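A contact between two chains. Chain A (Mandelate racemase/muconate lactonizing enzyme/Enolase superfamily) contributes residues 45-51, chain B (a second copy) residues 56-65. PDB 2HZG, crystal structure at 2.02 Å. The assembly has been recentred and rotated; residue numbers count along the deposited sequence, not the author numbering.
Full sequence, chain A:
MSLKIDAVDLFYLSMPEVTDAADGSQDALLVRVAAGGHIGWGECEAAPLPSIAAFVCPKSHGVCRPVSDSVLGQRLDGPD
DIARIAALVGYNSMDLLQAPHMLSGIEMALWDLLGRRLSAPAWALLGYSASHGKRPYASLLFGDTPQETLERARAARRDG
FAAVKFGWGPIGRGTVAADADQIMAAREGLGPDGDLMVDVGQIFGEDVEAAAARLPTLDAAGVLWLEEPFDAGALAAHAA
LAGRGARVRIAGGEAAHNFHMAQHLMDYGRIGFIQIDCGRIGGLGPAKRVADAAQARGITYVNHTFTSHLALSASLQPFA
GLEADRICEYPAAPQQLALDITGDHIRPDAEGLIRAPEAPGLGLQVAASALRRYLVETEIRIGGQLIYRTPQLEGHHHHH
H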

# COMPACT_ATOMS: atom_id res chain seq x y z
N GLU A 45 -9.47 8.21 -5.77
CA GLU A 45 -8.76 9.26 -5.06
C GLU A 45 -7.30 8.82 -4.93
O GLU A 45 -6.87 8.27 -3.92
CB GLU A 45 -9.41 9.58 -3.69
CG GLU A 45 -8.69 10.69 -2.90
CD GLU A 45 -8.41 11.98 -3.71
OE1 GLU A 45 -9.12 12.29 -4.69
OE2 GLU A 45 -7.45 12.72 -3.33
N ALA A 46 -6.55 9.05 -6.00
CA ALA A 46 -5.30 8.34 -6.18
C ALA A 46 -4.52 9.09 -7.22
O ALA A 46 -5.09 9.90 -7.96
CB ALA A 46 -5.58 6.93 -6.69
N ALA A 47 -3.24 8.75 -7.33
CA ALA A 47 -2.38 9.27 -8.39
C ALA A 47 -2.87 8.67 -9.71
O ALA A 47 -2.87 7.46 -9.87
CB ALA A 47 -0.90 8.90 -8.11
N PRO A 48 -3.35 9.52 -10.63
CA PRO A 48 -3.95 9.00 -11.86
C PRO A 48 -3.06 8.15 -12.75
O PRO A 48 -3.52 7.11 -13.18
CB PRO A 48 -4.44 10.26 -12.58
CG PRO A 48 -4.71 11.24 -11.47
CD PRO A 48 -3.50 11.00 -10.56
N LEU A 49 -1.82 8.57 -13.04
CA LEU A 49 -1.02 7.79 -13.96
C LEU A 49 -0.61 6.41 -13.40
O LEU A 49 -0.71 5.43 -14.12
CB LEU A 49 0.19 8.57 -14.50
CG LEU A 49 1.11 7.84 -15.48
CD1 LEU A 49 0.43 7.64 -16.83
CD2 LEU A 49 2.41 8.62 -15.66
N PRO A 50 -0.11 6.34 -12.15
CA PRO A 50 0.16 5.02 -11.56
C PRO A 50 -1.08 4.14 -11.52
O PRO A 50 -0.97 2.92 -11.72
CB PRO A 50 0.61 5.37 -10.14
CG PRO A 50 1.24 6.71 -10.27
CD PRO A 50 0.29 7.42 -11.24
N SER A 51 -2.25 4.73 -11.26
CA SER A 51 -3.50 3.98 -11.29
C SER A 51 -3.83 3.47 -12.69
O SER A 51 -4.15 2.29 -12.84
CB SER A 51 -4.67 4.81 -10.74
OG SER A 51 -4.40 5.20 -9.41
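Chain B (56-65) VCPKSHGVCR

Chain B residues 56-65 lie as an irregular, folded segment against the start of a helix in chain A. In chain A, Ala A46 is extended, Ala A47 is the N-cap residue, and the helix runs from Pro A48 through Ser A51 and beyond. The first turn is closed by Ser A51 N to Ala A47 O at 3.1 Å, and Ser A51 OG also bonds to Ala A47 O at 2.8 Å.

Chain B leaves a helix at Cys B57. Residues Cys B57 to Lys B59 are extended, with psi values near 145-149°. The chain then turns back: His B61 to Cys B64 form a type I beta turn, with Cys B64 N to His B61 O at 3.1 Å. Ser B60 N to Cys B64 O, 2.9 Å, closes the loop at its base. This brings Ser B60 and Cys B64 together, and both point their CA-to-CB bonds toward chain A. Gly B62 and Val B63, farther along the loop, stay out of reach.

The two backbones run in opposite senses where they meet. Leu A49 CA lies 6.0 Å from Cys B57 CA, and Ala A47 CA lies 6.1 Å from Ser B60 CA. No crossing angle applies, since chain B has no regular element here after Val B56.

At one end, Leu A49 is the bump. Its side chain, chi1 t and chi2 p, reaches the backbone at Cys B57, where chain B leaves its helix, and the ring of Pro B58. Leu A49 CD2 is 3.9 Å from Cys B57 CA and 4.3 Å from Pro B58 CD. Cys B57 in turn points toward chain A, and its side chain is met by two residues: Cys B57 CB is 4.0 Å from Leu A49 CD2 and 3.9 Å from Pro A50 CD.

At the other end, the CB of Ala A47 meets Cys B64, with Ala A47 CB to Cys B64 SG at 3.6 Å. Ser B60 OG is set in the notch between Ala A47 CA and Pro A48 CD, 3.8 Å from Ala A47 CA and 3.2 Å from Pro A48 CD. The latter is a tight contact with a ring carbon, not a hydrogen bond; the hydroxyl is bonded elsewhere in the structure.

No direct hydrogen bond joins the stretches. Water 1 links them instead: it accepts from Leu A49 N at 3.0 Å and donates a weak bond to Pro B58 O at 3.4 Å. The fit buries 300 Å², both sides summed.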

# COMPACT_ATOMS: atom_id res chain seq x y z
N VAL B 56 7.79 8.83 -12.19
CA VAL B 56 7.78 9.95 -13.15
C VAL B 56 6.46 10.74 -13.29
O VAL B 56 6.45 11.76 -13.97
CB VAL B 56 8.19 9.46 -14.59
CG1 VAL B 56 9.55 8.74 -14.54
CG2 VAL B 56 7.12 8.53 -15.22
N CYS B 57 5.37 10.27 -12.68
CA CYS B 57 4.03 10.85 -12.88
C CYS B 57 3.98 12.34 -12.55
O CYS B 57 4.72 12.82 -11.70
CB CYS B 57 2.97 10.11 -12.02
SG CYS B 57 3.24 10.16 -10.22
N PRO B 58 3.10 13.08 -13.24
CA PRO B 58 2.85 14.45 -12.78
C PRO B 58 2.32 14.41 -11.34
O PRO B 58 1.59 13.47 -10.96
CB PRO B 58 1.76 14.95 -13.75
CG PRO B 58 1.94 14.10 -14.97
CD PRO B 58 2.33 12.74 -14.45
N LYS B 59 2.67 15.41 -10.53
CA LYS B 59 2.16 15.40 -9.16
C LYS B 59 0.65 15.63 -9.17
O LYS B 59 0.12 16.30 -10.07
CB LYS B 59 2.89 16.37 -8.25
CG LYS B 59 2.54 17.84 -8.46
CD LYS B 59 3.24 18.66 -7.38
CE LYS B 59 2.83 20.10 -7.43
NZ LYS B 59 3.73 20.86 -8.32
N SER B 60 -0.02 15.03 -8.20
CA SER B 60 -1.45 15.28 -7.98
C SER B 60 -1.67 16.42 -7.02
O SER B 60 -2.69 17.12 -7.06
CB SER B 60 -2.12 14.03 -7.44
OG SER B 60 -2.25 13.09 -8.49
N HIS B 61 -0.70 16.59 -6.13
CA HIS B 61 -0.71 17.64 -5.11
C HIS B 61 0.55 17.47 -4.26
O HIS B 61 1.39 16.65 -4.59
CB HIS B 61 -2.01 17.60 -4.27
CG HIS B 61 -2.22 16.33 -3.50
ND1 HIS B 61 -3.11 15.35 -3.90
CD2 HIS B 61 -1.68 15.89 -2.34
CE1 HIS B 61 -3.10 14.36 -3.02
NE2 HIS B 61 -2.24 14.66 -2.07
N GLY B 62 0.66 18.23 -3.17
CA GLY B 62 1.91 18.29 -2.41
C GLY B 62 2.36 17.00 -1.73
O GLY B 62 3.54 16.85 -1.47
N VAL B 63 1.42 16.11 -1.41
CA VAL B 63 1.76 14.81 -0.80
C VAL B 63 1.41 13.65 -1.72
O VAL B 63 1.29 12.49 -1.30
CB VAL B 63 1.26 14.64 0.70
CG1 VAL B 63 1.91 15.69 1.59
CG2 VAL B 63 -0.27 14.74 0.83
N CYS B 64 1.26 13.97 -3.00
CA CYS B 64 1.20 12.97 -4.04
C CYS B 64 2.13 13.38 -5.19
O CYS B 64 1.69 13.60 -6.32
CB CYS B 64 -0.24 12.79 -4.54
SG CYS B 64 -0.49 11.25 -5.47
N ARG B 65 3.41 13.49 -4.89
CA ARG B 65 4.42 13.81 -5.88
C ARG B 65 5.07 12.55 -6.49
O ARG B 65 5.14 11.50 -5.84
CB ARG B 65 5.51 14.68 -5.26
CG ARG B 65 5.00 15.98 -4.68
CD ARG B 65 6.17 16.80 -4.15
NE ARG B 65 5.73 17.64 -3.04
CZ ARG B 65 6.41 18.66 -2.54
NH1 ARG B 65 7.60 18.97 -3.06
NH2 ARG B 65 5.91 19.35 -1.52
O HOH W 1 -0.47 11.04 -12.09